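Local coordinates for DUF1573 domain-containing protein (Porphyromonas gingivalis, PDB 2QSV) that is of unknown function, possibly a cysteine-type peptidase, this chain being the C-terminal part, with Ig-like domains, of a longer protein, at residues V155-P160 / A198-I203; A161-P166 / R180-P185. All blocks are in the same frame, centred on the assembly; numbering follows the deposited sequence.

Contact 1 of 2, residues V155-P160 / A198-I203. With NA (sodium ion), chain C; SO4 (sulfate ion), chain B.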
loop_
_atom_site.group_PDB
_atom_site.type_symbol
_atom_site.label_atom_id
_atom_site.label_comp_id
_atom_site.label_asym_id
_atom_site.label_seq_id
_atom_site.Cartn_x
_atom_site.Cartn_y
_atom_site.Cartn_z
ATOM N N VAL A 155 3.002 -0.290 9.520
ATOM C CA VAL A 155 3.087 -1.728 9.465
ATOM C C VAL A 155 1.800 -2.126 8.763
ATOM O O VAL A 155 0.722 -1.950 9.312
ATOM C CB VAL A 155 3.186 -2.420 10.871
ATOM C CG1 VAL A 155 3.092 -3.926 10.709
ATOM C CG2 VAL A 155 4.552 -2.069 11.624
ATOM N N THR A 156 1.912 -2.612 7.531
ATOM C CA THR A 156 0.720 -2.872 6.735
ATOM C C THR A 156 0.657 -4.315 6.176
ATOM O O THR A 156 1.687 -4.945 5.870
ATOM C CB THR A 156 0.500 -1.793 5.631
ATOM O OG1 THR A 156 1.701 -1.572 4.919
ATOM C CG2 THR A 156 0.020 -0.411 6.225
ATOM N N THR A 157 -0.561 -4.835 6.117
ATOM C CA THR A 157 -0.829 -6.105 5.476
ATOM C C THR A 157 -1.898 -5.896 4.345
ATOM O O THR A 157 -2.785 -5.022 4.446
ATOM C CB THR A 157 -1.247 -7.196 6.515
ATOM O OG1 THR A 157 -2.381 -6.739 7.243
ATOM C CG2 THR A 157 -0.097 -7.489 7.544
ATOM N N ARG A 158 -1.795 -6.657 3.279
ATOM C CA ARG A 158 -2.801 -6.583 2.205
ATOM C C ARG A 158 -3.765 -7.799 2.263
ATOM O O ARG A 158 -4.929 -7.690 1.923
ATOM C CB ARG A 158 -2.132 -6.496 0.809
ATOM C CG ARG A 158 -1.166 -5.304 0.589
ATOM C CD ARG A 158 -1.820 -3.934 0.787
ATOM N NE ARG A 158 -0.950 -2.814 0.361
ATOM C CZ ARG A 158 -0.969 -1.566 0.859
ATOM N NH1 ARG A 158 -1.806 -1.243 1.850
ATOM N NH2 ARG A 158 -0.135 -0.629 0.365
ATOM N N ASN A 159 -3.286 -8.937 2.719
ATOM C CA ASN A 159 -4.117 -10.116 2.830
ATOM C C ASN A 159 -5.105 -10.012 3.998
ATOM O O ASN A 159 -4.687 -9.723 5.145
ATOM C CB ASN A 159 -3.208 -11.342 2.943
ATOM C CG ASN A 159 -3.948 -12.646 2.753
ATOM O OD1 ASN A 159 -4.891 -12.967 3.487
ATOM N ND2 ASN A 159 -3.514 -13.407 1.772
ATOM N N PRO A 160 -6.430 -10.237 3.715
ATOM C CA PRO A 160 -7.483 -10.115 4.699
ATOM C C PRO A 160 -7.447 -11.172 5.806
ATOM O O PRO A 160 -8.131 -11.003 6.799
ATOM C CB PRO A 160 -8.781 -10.261 3.854
ATOM C CG PRO A 160 -8.377 -11.119 2.728
ATOM C CD PRO A 160 -6.994 -10.621 2.379
ATOM N N ALA A 198 1.907 -14.296 2.350
ATOM C CA ALA A 198 1.549 -12.886 2.375
ATOM C C ALA A 198 2.665 -12.060 3.062
ATOM O O ALA A 198 3.388 -12.587 3.943
ATOM C CB ALA A 198 0.227 -12.736 3.072
ATOM N N ASP A 199 2.851 -10.827 2.623
ATOM C CA ASP A 199 3.852 -9.945 3.198
ATOM C C ASP A 199 3.313 -9.037 4.299
ATOM O O ASP A 199 2.246 -8.440 4.163
ATOM C CB ASP A 199 4.497 -9.037 2.148
ATOM C CG ASP A 199 5.327 -9.809 1.132
ATOM O OD1 ASP A 199 6.001 -10.805 1.509
ATOM O OD2 ASP A 199 5.268 -9.418 -0.062
ATOM N N ILE A 200 4.089 -8.931 5.382
ATOM C CA ILE A 200 3.939 -7.784 6.262
ATOM C C ILE A 200 4.933 -6.713 5.802
ATOM O O ILE A 200 6.091 -6.983 5.734
ATOM C CB ILE A 200 4.215 -8.130 7.771
ATOM C CG1 ILE A 200 3.222 -9.196 8.253
ATOM C CG2 ILE A 200 4.056 -6.841 8.576
ATOM C CD1 ILE A 200 3.699 -10.033 9.541
ATOM N N SER A 201 4.466 -5.512 5.499
ATOM C CA SER A 201 5.348 -4.450 5.043
ATOM C C SER A 201 5.565 -3.419 6.148
ATOM O O SER A 201 4.588 -2.928 6.768
ATOM C CB SER A 201 4.773 -3.749 3.808
ATOM O OG SER A 201 4.658 -4.675 2.732
ATOM N N ILE A 202 6.840 -3.126 6.407
ATOM C CA ILE A 202 7.204 -2.180 7.481
ATOM C C ILE A 202 7.999 -1.059 6.914
ATOM O O ILE A 202 8.999 -1.276 6.313
ATOM C CB ILE A 202 8.047 -2.882 8.646
ATOM C CG1 ILE A 202 7.248 -4.058 9.265
ATOM C CG2 ILE A 202 8.524 -1.794 9.699
ATOM C CD1 ILE A 202 8.068 -4.988 10.211
ATOM N N ILE A 203 7.540 0.161 7.100
ATOM C CA ILE A 203 8.339 1.315 6.750
ATOM C C ILE A 203 8.946 1.892 8.049
ATOM O O ILE A 203 8.223 2.123 8.993
ATOM C CB ILE A 203 7.537 2.358 5.981
ATOM C CG1 ILE A 203 7.218 1.761 4.567
ATOM C CG2 ILE A 203 8.360 3.687 5.834
ATOM C CD1 ILE A 203 6.484 2.636 3.675
HETATM NA NA NA C . -4.973 -7.415 6.301
HETATM S S SO4 B . 0.590 -9.664 -0.114
HETATM O O1 SO4 B . 1.736 -10.552 0.072
HETATM O O2 SO4 B . 0.233 -9.554 -1.545
HETATM O O3 SO4 B . -0.589 -10.120 0.620
HETATM O O4 SO4 B . 1.001 -8.333 0.308
HETATM O O HOH W 1 3.930 -0.115 5.972
HETATM O O HOH W 2 2.123 -6.098 2.802
HETATM O O HOH W 3 -0.247 -9.043 3.168
HETATM O O HOH W 4 -6.261 -6.092 4.569
HETATM O O HOH W 5 -6.280 -7.552 7.923
HETATM O O HOH W 6 -4.653 -5.408 7.902
#
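In Val-155, CG1 stands anti to the backbone N (chi1 173°) and meets CG2 of Ile-200, itself anti to its own N, at 3.7 Å, the two side chains crossing at a slant. The other branch, Val-155 CG2, lies alongside Ile-202 CG1, 4.1 Å away and pointing the same way. Thr-157 continues this apolar face: its CG2 is anti to the carbonyl carbon and runs beside Ile-200 CG1, while OG1, at a chi1 of 57°, is directed to the sodium ion, 2.8 Å from it. One threonine thus serves both the sheet and the metal. The ion is also held by Asn-159 O at 2.6 Å, by three waters and by Leu-162 O.

Between the Val-155/Ile-202 and Thr-157/Ile-200 positions, Thr-156 and Ser-201 form an antiparallel hydrogen-bonded pair, each N donating to the other's O. Their side chains turn to the opposite face, where Thr-156 OG1 lies 3.9 Å from Ser-201 CB and water supplies the polar links: one molecule joins Thr-156 OG1 to Ser-201 O, another joins Ser-201 OG to Asp-199 O. Toward Asn-159 the backbones stand farther apart, with a water between Arg-158 N and Asp-199 O, and a sulfate, probably from the crystallisation liquor, accepts a bond from Asp-199 N to its O1 (2.8 Å). Asp-199 OD1 turns to Lys-215 in a salt bridge. At this end Asn-159 CB rests on Ala-198 CB (3.7 Å), and its OD1 accepts a bond from Ala-161 N, an Asx turn that probably helps to set how Asn-159 O is presented to the metal. The arrangement is that of adjacent antiparallel strands in an Ig-like β-sandwich, with a sodium site beside the paired strands.

Contact 2 of 2, residues A161-P166 / R180-P185. With NA (sodium ion), chain C.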
loop_
_atom_site.group_PDB
_atom_site.type_symbol
_atom_site.label_atom_id
_atom_site.label_comp_id
_atom_site.label_asym_id
_atom_site.label_seq_id
_atom_site.Cartn_x
_atom_site.Cartn_y
_atom_site.Cartn_z
ATOM N N ALA A 161 -6.695 -12.249 5.634
ATOM C CA ALA A 161 -6.564 -13.261 6.688
ATOM C C ALA A 161 -5.424 -12.927 7.686
ATOM O O ALA A 161 -5.283 -13.594 8.702
ATOM C CB ALA A 161 -6.312 -14.634 6.081
ATOM N N LEU A 162 -4.628 -11.910 7.369
ATOM C CA LEU A 162 -3.374 -11.598 8.091
ATOM C C LEU A 162 -3.429 -10.215 8.736
ATOM O O LEU A 162 -3.707 -9.226 8.050
ATOM C CB LEU A 162 -2.185 -11.651 7.129
ATOM C CG LEU A 162 -0.769 -11.265 7.648
ATOM C CD1 LEU A 162 -0.216 -12.172 8.747
ATOM C CD2 LEU A 162 0.210 -11.235 6.495
ATOM N N THR A 163 -3.164 -10.152 10.043
ATOM C CA THR A 163 -2.974 -8.867 10.726
ATOM C C THR A 163 -1.643 -8.819 11.476
ATOM O O THR A 163 -1.104 -9.852 11.823
ATOM C CB THR A 163 -4.111 -8.528 11.717
ATOM O OG1 THR A 163 -4.229 -9.574 12.684
ATOM C CG2 THR A 163 -5.447 -8.343 10.977
ATOM N N ALA A 164 -1.084 -7.616 11.638
ATOM C CA ALA A 164 0.211 -7.447 12.336
ATOM C C ALA A 164 0.259 -6.082 12.973
ATOM O O ALA A 164 0.162 -5.064 12.274
ATOM C CB ALA A 164 1.403 -7.653 11.376
ATOM N N VAL A 165 0.417 -6.067 14.312
ATOM C CA VAL A 165 0.446 -4.839 15.097
ATOM C C VAL A 165 1.667 -4.837 16.040
ATOM O O VAL A 165 1.824 -5.755 16.817
ATOM C CB VAL A 165 -0.824 -4.702 15.950
ATOM C CG1 VAL A 165 -0.895 -3.252 16.573
ATOM C CG2 VAL A 165 -2.072 -4.997 15.106
ATOM N N PRO A 166 2.542 -3.806 15.950
ATOM C CA PRO A 166 3.681 -3.815 16.887
ATOM C C PRO A 166 3.247 -3.289 18.282
ATOM O O PRO A 166 2.372 -2.429 18.366
ATOM C CB PRO A 166 4.689 -2.877 16.210
ATOM C CG PRO A 166 3.784 -1.816 15.555
ATOM C CD PRO A 166 2.569 -2.628 15.052
ATOM N N ARG A 180 2.895 -8.407 16.898
ATOM C CA ARG A 180 1.951 -9.497 17.162
ATOM C C ARG A 180 1.223 -9.811 15.847
ATOM O O ARG A 180 0.571 -8.968 15.323
ATOM C CB ARG A 180 0.871 -9.082 18.164
ATOM C CG ARG A 180 1.410 -8.409 19.430
ATOM C CD ARG A 180 2.016 -9.357 20.325
ATOM N NE ARG A 180 2.321 -8.723 21.623
ATOM C CZ ARG A 180 2.642 -9.424 22.707
ATOM N NH1 ARG A 180 2.641 -10.742 22.625
ATOM N NH2 ARG A 180 2.972 -8.826 23.856
ATOM N N ILE A 181 1.300 -11.050 15.398
ATOM C CA ILE A 181 0.766 -11.488 14.110
ATOM C C ILE A 181 -0.390 -12.462 14.414
ATOM O O ILE A 181 -0.337 -13.243 15.374
ATOM C CB ILE A 181 1.896 -12.149 13.290
ATOM C CG1 ILE A 181 2.947 -11.079 12.961
ATOM C CG2 ILE A 181 1.372 -12.883 11.992
ATOM C CD1 ILE A 181 4.325 -11.637 12.674
ATOM N N ALA A 182 -1.471 -12.350 13.644
ATOM C CA ALA A 182 -2.561 -13.339 13.712
ATOM C C ALA A 182 -3.033 -13.723 12.291
ATOM O O ALA A 182 -3.155 -12.840 11.416
ATOM C CB ALA A 182 -3.724 -12.826 14.576
ATOM N N VAL A 183 -3.196 -15.024 12.047
ATOM C CA VAL A 183 -3.751 -15.535 10.774
ATOM C C VAL A 183 -5.113 -16.193 11.062
ATOM O O VAL A 183 -5.218 -16.998 11.982
ATOM C CB VAL A 183 -2.781 -16.468 10.005
ATOM C CG1 VAL A 183 -3.488 -17.182 8.755
ATOM C CG2 VAL A 183 -1.586 -15.681 9.541
ATOM N N ASP A 184 -6.146 -15.785 10.307
ATOM C CA ASP A 184 -7.521 -16.259 10.484
ATOM C C ASP A 184 -7.834 -17.296 9.386
ATOM O O ASP A 184 -8.078 -16.917 8.227
ATOM C CB ASP A 184 -8.507 -15.077 10.437
ATOM C CG ASP A 184 -9.940 -15.431 10.968
ATOM O OD1 ASP A 184 -10.349 -16.620 11.018
ATOM O OD2 ASP A 184 -10.677 -14.480 11.319
ATOM N N PRO A 185 -7.799 -18.601 9.737
ATOM C CA PRO A 185 -8.065 -19.655 8.754
ATOM C C PRO A 185 -9.521 -19.639 8.229
ATOM O O PRO A 185 -9.762 -20.164 7.148
ATOM C CB PRO A 185 -7.811 -20.954 9.537
ATOM C CG PRO A 185 -8.049 -20.588 10.933
ATOM C CD PRO A 185 -7.595 -19.158 11.084
HETATM NA NA NA C . -4.973 -7.415 6.301
HETATM O O HOH W 7 -5.838 -12.065 11.335
HETATM O O HOH W 5 -6.280 -7.552 7.923
HETATM O O HOH W 6 -4.653 -5.408 7.902
HETATM O O HOH W 4 -6.261 -6.092 4.569
#
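An edge strand of the four-stranded antiparallel sheet, 162-166, pairs here with its neighbour 176-183. Leu-162 CD1 makes the main apolar contact, sitting 3.7 Å from Ile-181 CG2 and 3.8 Å from Val-183 CG2; the leucine lies side by side with the isoleucine but slants across the valine. Its CG is anti to the backbone N (chi1 176°), and a chi2 of 63° then sets CD1 against both partners. Ala-164 CB adds a looser touch on Ile-181 CG1. These residues face strand 195-204, so the contact supplies one layer of the core between the two sheets of the Ig-like β-sandwich. The carbonyl of Leu-162 has a separate task, its O binding the sodium ion at 2.8 Å.

Backbone bonds fix the register. Thr-163 and Ala-182 exchange two hydrogen bonds; Val-165 and Arg-180 exchange two more, Arg-180 N lying 2.9 Å from Val-165 O. Beyond the last strand pair, Asp-184 N donates to Ala-161 O at 2.8 Å, while Val-183 CA makes a CA-H...O contact with the same oxygen (3.2 Å). On the outer face, a water donates to Ala-182 O and lies at a long 3.3 Å from Thr-163 OG1. Arg-180 bends at chi2, and its guanidinium forms a salt bridge with Asp-167. Asp-184 occupies the N-cap position of helix 185-190, whose Val-187 and Met-188 pack against Ala-161.

The sodium ion joins contacts 1 and 2: Thr-157 OG1 and Asn-159 O come from the first, Leu-162 O from the second, and waters 4, 5 and 6 are common to both. Their centres lie about 9 Å apart, and Thr-157 OG1 comes within 2.9 Å of Leu-162 O, a probable hydrogen bond. The short turn joining strands 150-157 and 162-166 carries the chain from one sheet to the other around the metal. Further packing joins the two contacts: Ile-200 CD1 approaches Ile-181 CD1 to 3.6 Å, and Ala-198 CB approaches Leu-162 CD2 to 3.7 Å. The pair illustrates how a metal can bridge two β-sheets where the chain passes from one to the other.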